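Long-range contacts in putative dehydrogenase (Amycolatopsis orientalis, PDB 5A9T), which reduces cyclic imines to chiral amines with NADPH, acting as an imine reductase of the family related to hydroxyisobutyrate dehydrogenase: residues A[96-106]-A[162-170]; A[238-249]-A[262-273]. All coordinates share one frame; numbering follows the deposited sequence. Where two conformers were deposited one is given.

Contact 1 of 2, residues A[96-106]-A[162-170]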
loop_
_atom_site.group_PDB
_atom_site.type_symbol
_atom_site.label_atom_id
_atom_site.label_comp_id
_atom_site.label_asym_id
_atom_site.label_seq_id
_atom_site.Cartn_x
_atom_site.Cartn_y
_atom_site.Cartn_z
ATOM N N SER A 96 -14.819 11.529 17.862
ATOM C CA SER A 96 -15.486 12.509 17.022
ATOM C C SER A 96 -15.764 11.863 15.631
ATOM O O SER A 96 -14.981 11.110 15.057
ATOM C CB SER A 96 -14.743 13.769 16.781
ATOM O OG SER A 96 -14.584 14.582 17.906
ATOM N N GLY A 97 -16.855 12.250 15.081
ATOM C CA GLY A 97 -17.218 11.645 13.723
ATOM C C GLY A 97 -16.451 12.286 12.584
ATOM O O GLY A 97 -15.966 11.544 11.602
ATOM N N THR A 98 -16.322 13.607 12.626
ATOM C CA THR A 98 -15.728 14.405 11.587
ATOM C C THR A 98 -14.855 15.533 12.016
ATOM O O THR A 98 -14.933 15.951 13.195
ATOM C CB THR A 98 -16.820 15.094 10.711
ATOM O OG1 THR A 98 -17.506 16.063 11.520
ATOM C CG2 THR A 98 -17.852 14.084 10.169
ATOM N N PRO A 99 -14.059 16.158 11.177
ATOM C CA PRO A 99 -13.281 17.279 11.606
ATOM C C PRO A 99 -14.122 18.451 12.095
ATOM O O PRO A 99 -13.808 19.070 13.132
ATOM C CB PRO A 99 -12.430 17.683 10.380
ATOM C CG PRO A 99 -12.314 16.404 9.655
ATOM C CD PRO A 99 -13.583 15.687 9.814
ATOM N N LYS A 100 -15.228 18.726 11.462
ATOM C CA LYS A 100 -16.068 19.860 11.877
ATOM C C LYS A 100 -16.605 19.570 13.276
ATOM O O LYS A 100 -16.650 20.563 14.083
ATOM C CB LYS A 100 -17.221 20.037 10.821
ATOM C CG LYS A 100 -18.552 20.639 11.279
ATOM N N GLU A 101 -16.972 18.329 13.607
ATOM C CA GLU A 101 -17.527 17.945 14.912
ATOM C C GLU A 101 -16.451 18.083 15.978
ATOM O O GLU A 101 -16.658 18.690 17.047
ATOM C CB GLU A 101 -18.005 16.518 14.914
ATOM C CG GLU A 101 -19.309 16.220 14.181
ATOM C CD GLU A 101 -19.736 14.778 14.399
ATOM O OE1 GLU A 101 -19.008 13.946 15.001
ATOM O OE2 GLU A 101 -20.797 14.417 13.969
ATOM N N ALA A 102 -15.258 17.689 15.681
ATOM C CA ALA A 102 -14.103 18.016 16.594
ATOM C C ALA A 102 -13.956 19.469 16.884
ATOM O O ALA A 102 -13.748 19.818 18.066
ATOM C CB ALA A 102 -12.766 17.443 16.049
ATOM N N ASN A 103 -13.982 20.342 15.877
ATOM C CA ASN A 103 -13.871 21.763 16.060
ATOM C C ASN A 103 -15.006 22.335 16.888
ATOM O O ASN A 103 -14.764 23.285 17.700
ATOM C CB ASN A 103 -13.840 22.390 14.683
ATOM C CG ASN A 103 -12.453 22.700 14.326
ATOM O OD1 ASN A 103 -11.937 23.700 14.784
ATOM N ND2 ASN A 103 -11.766 21.759 13.792
ATOM N N GLU A 104 -16.207 21.851 16.641
ATOM C CA GLU A 104 -17.442 22.188 17.418
ATOM C C GLU A 104 -17.235 21.829 18.874
ATOM O O GLU A 104 -17.495 22.653 19.783
ATOM C CB GLU A 104 -18.749 21.453 16.965
ATOM N N ALA A 105 -16.782 20.594 19.114
ATOM C CA ALA A 105 -16.553 20.206 20.509
ATOM C C ALA A 105 -15.449 21.025 21.172
ATOM O O ALA A 105 -15.606 21.252 22.403
ATOM C CB ALA A 105 -16.175 18.712 20.519
ATOM N N LEU A 106 -14.390 21.408 20.547
ATOM C CA LEU A 106 -13.366 22.255 21.135
ATOM C C LEU A 106 -14.042 23.582 21.590
ATOM O O LEU A 106 -13.847 24.024 22.711
ATOM C CB LEU A 106 -12.214 22.502 20.167
ATOM C CG LEU A 106 -11.007 23.312 20.671
ATOM C CD1 LEU A 106 -11.073 24.801 20.414
ATOM C CD2 LEU A 106 -10.772 23.141 22.133
ATOM N N THR A 162 -2.429 21.832 16.692
ATOM C CA THR A 162 -3.490 22.459 17.452
ATOM C C THR A 162 -4.876 22.480 16.960
ATOM O O THR A 162 -5.858 22.610 17.660
ATOM C CB THR A 162 -3.000 23.865 17.937
ATOM O OG1 THR A 162 -2.748 24.600 16.742
ATOM C CG2 THR A 162 -1.706 23.769 18.678
ATOM N N GLU A 163 -5.055 22.291 15.589
ATOM C CA GLU A 163 -6.357 22.283 15.019
ATOM C C GLU A 163 -7.117 21.052 15.459
ATOM O O GLU A 163 -6.648 19.903 15.243
ATOM C CB GLU A 163 -6.251 22.322 13.473
ATOM C CG GLU A 163 -7.605 22.408 12.731
ATOM C CD GLU A 163 -7.473 22.254 11.201
ATOM O OE1 GLU A 163 -6.390 22.510 10.614
ATOM O OE2 GLU A 163 -8.453 21.871 10.564
ATOM N N ALA A 164 -8.288 21.200 16.016
ATOM C CA ALA A 164 -8.956 20.143 16.665
ATOM C C ALA A 164 -9.284 18.921 15.714
ATOM O O ALA A 164 -9.242 17.759 16.113
ATOM C CB ALA A 164 -10.215 20.619 17.382
ATOM N N GLY A 165 -9.608 19.244 14.462
ATOM C CA GLY A 165 -10.022 18.210 13.511
ATOM C C GLY A 165 -8.847 17.443 12.866
ATOM O O GLY A 165 -9.176 16.561 12.028
ATOM N N LEU A 166 -7.597 17.697 13.109
ATOM C CA LEU A 166 -6.451 17.043 12.401
ATOM C C LEU A 166 -6.414 15.532 12.666
ATOM O O LEU A 166 -6.206 14.720 11.740
ATOM C CB LEU A 166 -5.092 17.594 12.667
ATOM C CG LEU A 166 -4.818 18.992 12.200
ATOM C CD1 LEU A 166 -3.579 19.455 12.890
ATOM C CD2 LEU A 166 -4.577 18.989 10.657
ATOM N N ALA A 167 -6.695 15.080 13.913
ATOM C CA ALA A 167 -6.662 13.629 14.114
ATOM C C ALA A 167 -7.698 12.910 13.397
ATOM O O ALA A 167 -7.341 11.845 12.759
ATOM C CB ALA A 167 -6.775 13.342 15.655
ATOM N N VAL A 168 -8.947 13.344 13.342
ATOM C CA VAL A 168 -10.036 12.656 12.589
ATOM C C VAL A 168 -9.655 12.733 11.117
ATOM O O VAL A 168 -9.903 11.774 10.388
ATOM C CB VAL A 168 -11.478 13.254 12.736
ATOM C CG1 VAL A 168 -12.509 12.463 11.887
ATOM C CG2 VAL A 168 -11.947 13.165 14.159
ATOM N N LEU A 169 -9.106 13.856 10.676
ATOM C CA LEU A 169 -8.804 13.983 9.239
ATOM C C LEU A 169 -7.683 12.961 8.909
ATOM O O LEU A 169 -7.771 12.306 7.836
ATOM C CB LEU A 169 -8.388 15.366 8.920
ATOM C CG LEU A 169 -8.043 15.694 7.477
ATOM C CD1 LEU A 169 -9.212 15.404 6.572
ATOM C CD2 LEU A 169 -7.590 17.127 7.354
ATOM N N TYR A 170 -6.628 12.867 9.721
ATOM C CA TYR A 170 -5.597 11.871 9.457
ATOM C C TYR A 170 -6.128 10.503 9.446
ATOM O O TYR A 170 -5.780 9.624 8.614
ATOM C CB TYR A 170 -4.463 11.979 10.501
ATOM C CG TYR A 170 -3.221 12.758 10.105
ATOM C CD1 TYR A 170 -3.205 14.121 10.033
ATOM C CD2 TYR A 170 -2.099 12.039 9.797
ATOM C CE1 TYR A 170 -1.912 14.762 9.683
ATOM C CE2 TYR A 170 -0.923 12.642 9.450
ATOM C CZ TYR A 170 -0.874 13.953 9.442
ATOM O OH TYR A 170 0.471 14.366 8.988
#
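Val168, in the first turns of helix 166-193, packs against the loop and opening turn of helix 99-111, where the Rossmann-type cofactor domain meets the long helix that leads into the C-terminal domain. Van der Waals contacts centre on its two branches. In the conformer given, CG1 is anti to the backbone N (chi1 179°) and rests on the carbonyl oxygen Gly97 O at 3.6 Å, while CG2 reaches Ser96 CB at 3.9 Å. The Pro99 ring crosses Val168 at about a right angle, its CD 4.0 Å from Val168 CG1, and its CG also meets Leu169 CB.

Backbone packing is closest at Gly165, whose CA comes 3.9 Å from Pro99 CA. Ala102 CB rests on Ala164 O at 3.5 Å, and Leu106 CB lies against the Ala164 methyl.

The clear hydrogen bonds run within each segment or to its neighbours. Ser96 OG bonds to Asp118, and Ser138 OG holds both Ala164 O and Ala167 N. Gly97 O is bonded by His247 NE2 of the second subunit. Thr98 is the N-cap of helix 99-111: Glu101 N donates to Thr98 OG1 at 3.1 Å. The Glu101 carboxylate in turn receives Gly97 N at OE1, 2.7 Å away, with an N-H...O angle of 135°.

Contact 2 of 2, residues A[238-249]-A[262-273]. With YLG ((1R)-1-methyl-1,2,3,4-tetrahydroisoquinoline), chain B.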
loop_
_atom_site.group_PDB
_atom_site.type_symbol
_atom_site.label_atom_id
_atom_site.label_comp_id
_atom_site.label_asym_id
_atom_site.label_seq_id
_atom_site.Cartn_x
_atom_site.Cartn_y
_atom_site.Cartn_z
ATOM N N LEU A 238 2.373 10.355 -17.091
ATOM C CA LEU A 238 1.113 9.822 -16.729
ATOM C C LEU A 238 0.552 9.006 -17.868
ATOM O O LEU A 238 0.066 7.889 -17.665
ATOM C CB LEU A 238 0.199 10.926 -16.270
ATOM C CG LEU A 238 -1.180 10.527 -15.732
ATOM C CD1 LEU A 238 -1.644 11.500 -14.673
ATOM C CD2 LEU A 238 -2.214 10.388 -16.835
ATOM N N GLU A 239 0.543 9.584 -19.081
ATOM C CA GLU A 239 0.002 8.770 -20.159
ATOM C C GLU A 239 0.763 7.480 -20.414
ATOM O O GLU A 239 0.165 6.440 -20.866
ATOM C CB GLU A 239 -0.158 9.691 -21.394
ATOM C CG GLU A 239 1.154 10.052 -22.063
ATOM C CD GLU A 239 1.075 11.277 -23.032
ATOM O OE1 GLU A 239 -0.033 11.786 -23.309
ATOM O OE2 GLU A 239 2.158 11.751 -23.449
ATOM N N MET A 240 2.068 7.310 -20.180
ATOM C CA MET A 240 2.783 6.076 -20.302
ATOM C C MET A 240 2.219 4.978 -19.391
ATOM O O MET A 240 2.212 3.832 -19.693
ATOM C CB MET A 240 4.269 6.217 -20.111
ATOM C CG MET A 240 4.918 6.997 -21.261
ATOM S SD MET A 240 6.558 7.600 -20.803
ATOM C CE MET A 240 7.361 6.078 -20.411
ATOM N N ASN A 241 1.744 5.388 -18.257
ATOM C CA ASN A 241 1.080 4.508 -17.280
ATOM C C ASN A 241 -0.255 4.020 -17.719
ATOM O O ASN A 241 -0.646 2.913 -17.264
ATOM C CB ASN A 241 1.040 5.205 -15.900
ATOM C CG ASN A 241 2.385 5.318 -15.268
ATOM O OD1 ASN A 241 3.057 6.399 -15.420
ATOM N ND2 ASN A 241 2.849 4.323 -14.693
ATOM N N VAL A 242 -0.927 4.753 -18.581
ATOM C CA VAL A 242 -2.207 4.218 -19.136
ATOM C C VAL A 242 -1.816 2.998 -19.915
ATOM O O VAL A 242 -2.552 1.935 -19.856
ATOM C CB VAL A 242 -2.854 5.302 -20.019
ATOM C CG1 VAL A 242 -3.997 4.637 -20.929
ATOM C CG2 VAL A 242 -3.446 6.430 -19.236
ATOM N N THR A 243 -0.758 2.956 -20.701
ATOM C CA THR A 243 -0.250 1.773 -21.409
ATOM C C THR A 243 -0.001 0.559 -20.513
ATOM O O THR A 243 -0.389 -0.604 -20.752
ATOM C CB THR A 243 1.000 2.106 -22.318
ATOM O OG1 THR A 243 0.622 3.205 -23.160
ATOM C CG2 THR A 243 1.549 0.938 -23.014
ATOM N N THR A 244 0.654 0.806 -19.355
ATOM C CA THR A 244 0.999 -0.268 -18.424
ATOM C C THR A 244 -0.355 -0.866 -17.880
ATOM O O THR A 244 -0.469 -2.058 -17.798
ATOM C CB THR A 244 1.807 0.299 -17.228
ATOM O OG1 THR A 244 2.956 0.971 -17.812
ATOM C CG2 THR A 244 2.244 -0.725 -16.381
ATOM N N LEU A 245 -1.320 -0.046 -17.588
ATOM C CA LEU A 245 -2.591 -0.509 -17.073
ATOM C C LEU A 245 -3.342 -1.317 -18.144
ATOM O O LEU A 245 -3.991 -2.304 -17.798
ATOM C CB LEU A 245 -3.447 0.577 -16.506
ATOM C CG LEU A 245 -3.076 0.950 -15.043
ATOM C CD1 LEU A 245 -3.507 2.329 -14.706
ATOM C CD2 LEU A 245 -3.590 -0.116 -14.074
ATOM N N LYS A 246 -3.282 -0.807 -19.377
ATOM C CA LYS A 246 -3.910 -1.648 -20.489
ATOM C C LYS A 246 -3.302 -3.036 -20.515
ATOM O O LYS A 246 -4.067 -4.078 -20.696
ATOM C CB LYS A 246 -3.745 -0.853 -21.844
ATOM C CG LYS A 246 -4.622 0.306 -21.979
ATOM C CD LYS A 246 -4.325 1.041 -23.312
ATOM C CE LYS A 246 -5.440 2.036 -23.475
ATOM N NZ LYS A 246 -5.324 2.994 -24.594
ATOM N N HIS A 247 -1.988 -3.174 -20.323
ATOM C CA HIS A 247 -1.284 -4.401 -20.253
ATOM C C HIS A 247 -1.788 -5.301 -19.085
ATOM O O HIS A 247 -2.015 -6.550 -19.189
ATOM C CB HIS A 247 0.206 -4.137 -20.223
ATOM C CG HIS A 247 0.951 -5.246 -20.790
ATOM N ND1 HIS A 247 1.106 -5.402 -22.161
ATOM C CD2 HIS A 247 1.474 -6.354 -20.204
ATOM C CE1 HIS A 247 1.711 -6.556 -22.393
ATOM N NE2 HIS A 247 1.981 -7.126 -21.226
ATOM N N ILE A 248 -1.903 -4.662 -17.902
ATOM C CA ILE A 248 -2.370 -5.356 -16.740
ATOM C C ILE A 248 -3.755 -5.932 -17.010
ATOM O O ILE A 248 -4.090 -7.071 -16.581
ATOM C CB ILE A 248 -2.345 -4.467 -15.466
ATOM C CG1 ILE A 248 -0.888 -4.158 -15.184
ATOM C CG2 ILE A 248 -3.117 -5.113 -14.324
ATOM C CD1 ILE A 248 -0.795 -2.991 -14.201
ATOM N N ILE A 249 -4.583 -5.122 -17.610
ATOM C CA ILE A 249 -6.014 -5.526 -17.932
ATOM C C ILE A 249 -5.930 -6.684 -18.865
ATOM O O ILE A 249 -6.681 -7.671 -18.672
ATOM C CB ILE A 249 -6.799 -4.353 -18.521
ATOM C CG1 ILE A 249 -7.007 -3.249 -17.512
ATOM C CG2 ILE A 249 -8.139 -4.769 -19.108
ATOM C CD1 ILE A 249 -7.406 -1.912 -18.057
ATOM N N PRO A 262 -7.945 -2.737 -12.148
ATOM C CA PRO A 262 -7.085 -2.012 -13.092
ATOM C C PRO A 262 -7.907 -1.149 -14.048
ATOM O O PRO A 262 -7.414 -0.088 -14.435
ATOM C CB PRO A 262 -6.252 -3.121 -13.735
ATOM C CG PRO A 262 -7.131 -4.350 -13.565
ATOM C CD PRO A 262 -7.697 -4.185 -12.214
ATOM N N VAL A 263 -9.142 -1.581 -14.403
ATOM C CA VAL A 263 -9.920 -0.632 -15.278
ATOM C C VAL A 263 -10.284 0.627 -14.586
ATOM O O VAL A 263 -10.223 1.695 -15.228
ATOM C CB VAL A 263 -11.210 -1.401 -15.708
ATOM C CG1 VAL A 263 -12.326 -0.418 -16.199
ATOM C CG2 VAL A 263 -10.836 -2.489 -16.657
ATOM N N ARG A 264 -10.700 0.610 -13.339
ATOM C CA ARG A 264 -10.987 1.841 -12.579
ATOM C C ARG A 264 -9.722 2.678 -12.412
ATOM O O ARG A 264 -9.800 3.911 -12.438
ATOM C CB ARG A 264 -11.622 1.572 -11.218
ATOM C CG ARG A 264 -13.108 1.029 -11.229
ATOM C CD ARG A 264 -14.039 1.589 -12.311
ATOM N NE ARG A 264 -15.451 1.068 -12.189
ATOM C CZ ARG A 264 -15.964 0.026 -12.863
ATOM N N ASN A 265 -8.563 2.020 -12.194
ATOM C CA ASN A 265 -7.288 2.774 -12.123
ATOM C C ASN A 265 -6.975 3.382 -13.456
ATOM O O ASN A 265 -6.533 4.572 -13.423
ATOM C CB ASN A 265 -6.190 1.834 -11.667
ATOM C CG ASN A 265 -6.263 1.515 -10.200
ATOM O OD1 ASN A 265 -6.793 2.299 -9.373
ATOM N ND2 ASN A 265 -5.690 0.391 -9.794
ATOM N N LYS A 266 -7.224 2.721 -14.561
ATOM C CA LYS A 266 -7.030 3.326 -15.852
ATOM C C LYS A 266 -8.022 4.505 -16.023
ATOM O O LYS A 266 -7.652 5.609 -16.414
ATOM C CB LYS A 266 -7.193 2.327 -16.928
ATOM C CG LYS A 266 -7.095 2.939 -18.306
ATOM C CD LYS A 266 -6.885 1.861 -19.336
ATOM C CE LYS A 266 -8.182 1.625 -20.037
ATOM N NZ LYS A 266 -8.598 2.814 -20.843
ATOM N N GLU A 267 -9.236 4.372 -15.590
ATOM C CA GLU A 267 -10.138 5.546 -15.696
ATOM C C GLU A 267 -9.702 6.768 -14.932
ATOM O O GLU A 267 -10.011 7.888 -15.423
ATOM C CB GLU A 267 -11.552 5.176 -15.179
ATOM C CG GLU A 267 -12.247 4.309 -16.210
ATOM C CD GLU A 267 -13.544 3.631 -15.706
ATOM O OE1 GLU A 267 -13.907 3.835 -14.547
ATOM O OE2 GLU A 267 -14.100 2.842 -16.499
ATOM N N LEU A 268 -9.096 6.643 -13.768
ATOM C CA LEU A 268 -8.583 7.795 -13.077
ATOM C C LEU A 268 -7.574 8.494 -13.974
ATOM O O LEU A 268 -7.605 9.767 -13.988
ATOM C CB LEU A 268 -7.876 7.625 -11.718
ATOM C CG LEU A 268 -8.765 7.023 -10.598
ATOM C CD1 LEU A 268 -7.977 6.365 -9.443
ATOM C CD2 LEU A 268 -9.717 8.117 -10.062
ATOM N N LEU A 269 -6.753 7.723 -14.708
ATOM C CA LEU A 269 -5.740 8.290 -15.615
ATOM C C LEU A 269 -6.358 8.928 -16.834
ATOM O O LEU A 269 -5.892 9.949 -17.320
ATOM C CB LEU A 269 -4.651 7.308 -15.955
ATOM C CG LEU A 269 -3.895 6.690 -14.737
ATOM C CD1 LEU A 269 -2.729 5.937 -15.247
ATOM C CD2 LEU A 269 -3.505 7.722 -13.752
ATOM N N ASP A 270 -7.329 8.279 -17.409
ATOM C CA ASP A 270 -8.065 8.903 -18.563
ATOM C C ASP A 270 -8.668 10.261 -18.191
ATOM O O ASP A 270 -8.540 11.251 -18.992
ATOM C CB ASP A 270 -9.212 7.934 -18.883
ATOM C CG ASP A 270 -8.739 6.586 -19.545
ATOM O OD1 ASP A 270 -7.602 6.480 -20.143
ATOM O OD2 ASP A 270 -9.568 5.589 -19.468
ATOM N N ARG A 271 -9.213 10.421 -17.011
ATOM C CA ARG A 271 -9.739 11.732 -16.513
ATOM C C ARG A 271 -8.624 12.800 -16.518
ATOM O O ARG A 271 -8.774 13.965 -16.923
ATOM C CB ARG A 271 -10.337 11.565 -15.094
ATOM C CG ARG A 271 -11.191 12.666 -14.451
ATOM C CD ARG A 271 -11.722 12.135 -13.101
ATOM N NE ARG A 271 -11.962 13.265 -12.215
ATOM C CZ ARG A 271 -12.038 13.224 -10.870
ATOM N NH1 ARG A 271 -11.904 12.068 -10.108
ATOM N NH2 ARG A 271 -12.250 14.380 -10.267
ATOM N N ALA A 272 -7.466 12.413 -16.034
ATOM C CA ALA A 272 -6.322 13.272 -15.982
ATOM C C ALA A 272 -5.775 13.605 -17.344
ATOM O O ALA A 272 -5.422 14.807 -17.541
ATOM C CB ALA A 272 -5.223 12.577 -15.138
ATOM N N VAL A 273 -5.734 12.668 -18.286
ATOM C CA VAL A 273 -5.228 12.937 -19.630
ATOM C C VAL A 273 -6.252 13.932 -20.302
ATOM O O VAL A 273 -5.828 14.959 -20.895
ATOM C CB VAL A 273 -5.066 11.677 -20.476
ATOM C CG1 VAL A 273 -4.834 12.035 -21.956
ATOM C CG2 VAL A 273 -3.871 10.840 -20.023
HETATM C C4 YLG B . 4.070 1.544 -11.750
HETATM C C14 YLG B . 3.648 2.736 -11.166
HETATM C C5 YLG B . 4.294 3.998 -11.311
HETATM C C6 YLG B . 3.901 5.168 -10.718
HETATM C C11 YLG B . 2.771 5.026 -9.954
HETATM C C8 YLG B . 6.758 4.469 -11.230
HETATM C C10 YLG B . 5.513 4.156 -12.115
HETATM C C12 YLG B . 2.097 3.791 -9.778
HETATM C C13 YLG B . 2.491 2.611 -10.395
HETATM N N2 YLG B . 5.719 2.944 -12.915
HETATM C C3 YLG B . 5.521 1.622 -12.373
#
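Leu245 and Leu269 interlock at the middle of an antiparallel helix pair in the C-terminal helical domain, packed knobs-into-holes; the axes of the segments approach to 9.2 Å with their directions 163° apart. Leu245 fits among Pro262, Asn265, Lys266 and Leu269. Its branches divide the work: CD1 meets Leu269 CD1 at 3.7 Å, the two side chains crossing at about a right angle, whereas CD2 meets the carbonyl oxygen and CB of Pro262. Leu269 answers as a knob among Leu238, Asn241, Val242 and Leu245. Val242 runs past it in the opposite direction, bringing Val242 CG2 to 3.6 Å from Leu269 CB.

Toward one end, Leu238 spreads its methyls, CD1 onto Ala272 and CD2 onto Val273 CG2 at 3.6 Å. At the other end, Ile248 CG2 and Ile249 CG1 both touch Pro262 CB, and Ile249 CD1 reaches Val263 CG2 at 3.7 Å.

On the more exposed flank the third knob, Lys266, sits among Val242, Leu245, Lys246 and Ile249. Its aliphatic CD packs 3.8 Å from Lys246 CG; the chain then bends at chi3 (103°) and chi4, turning the ammonium back to Asp270 of its own helix. In that salt bridge Lys266 NZ donates to the syn lone pair of Asp270 OD2 at 3.2 Å.

Beyond this shell, Tyr282 touches both Asn241 and Leu269, and Tyr179 of the second subunit packs on Leu245. Asn241 belongs to the pocket of the bound (1R)-1-methyl-1,2,3,4-tetrahydroisoquinoline. Behind it, on the side away from the amine, the CD1 methyl of Leu269 lies 3.9 Å from Asn241 CB.

Contact 1 joins the cofactor domain to the start of the long helix 166-193; contact 2 lies wholly within the C-terminal helical domain. The centre of contact 1 is about 12 Å from the centre of the chain, that of contact 2 about 29 Å. They share no secondary-structure element, and their nearest atoms are about 17 Å apart. Both are partly buried. The smaller interface of contact 1 (403 Å² against 675 Å²) relies on one valine and on alanine, glycine and proline packed close to backbone, whereas contact 2 meshes larger branched side chains and has a lysine-aspartate salt bridge on its more exposed flank. The dimer connects them: a bond between subunits ties the loop of contact 1 to helix 238-255 of the partner chain.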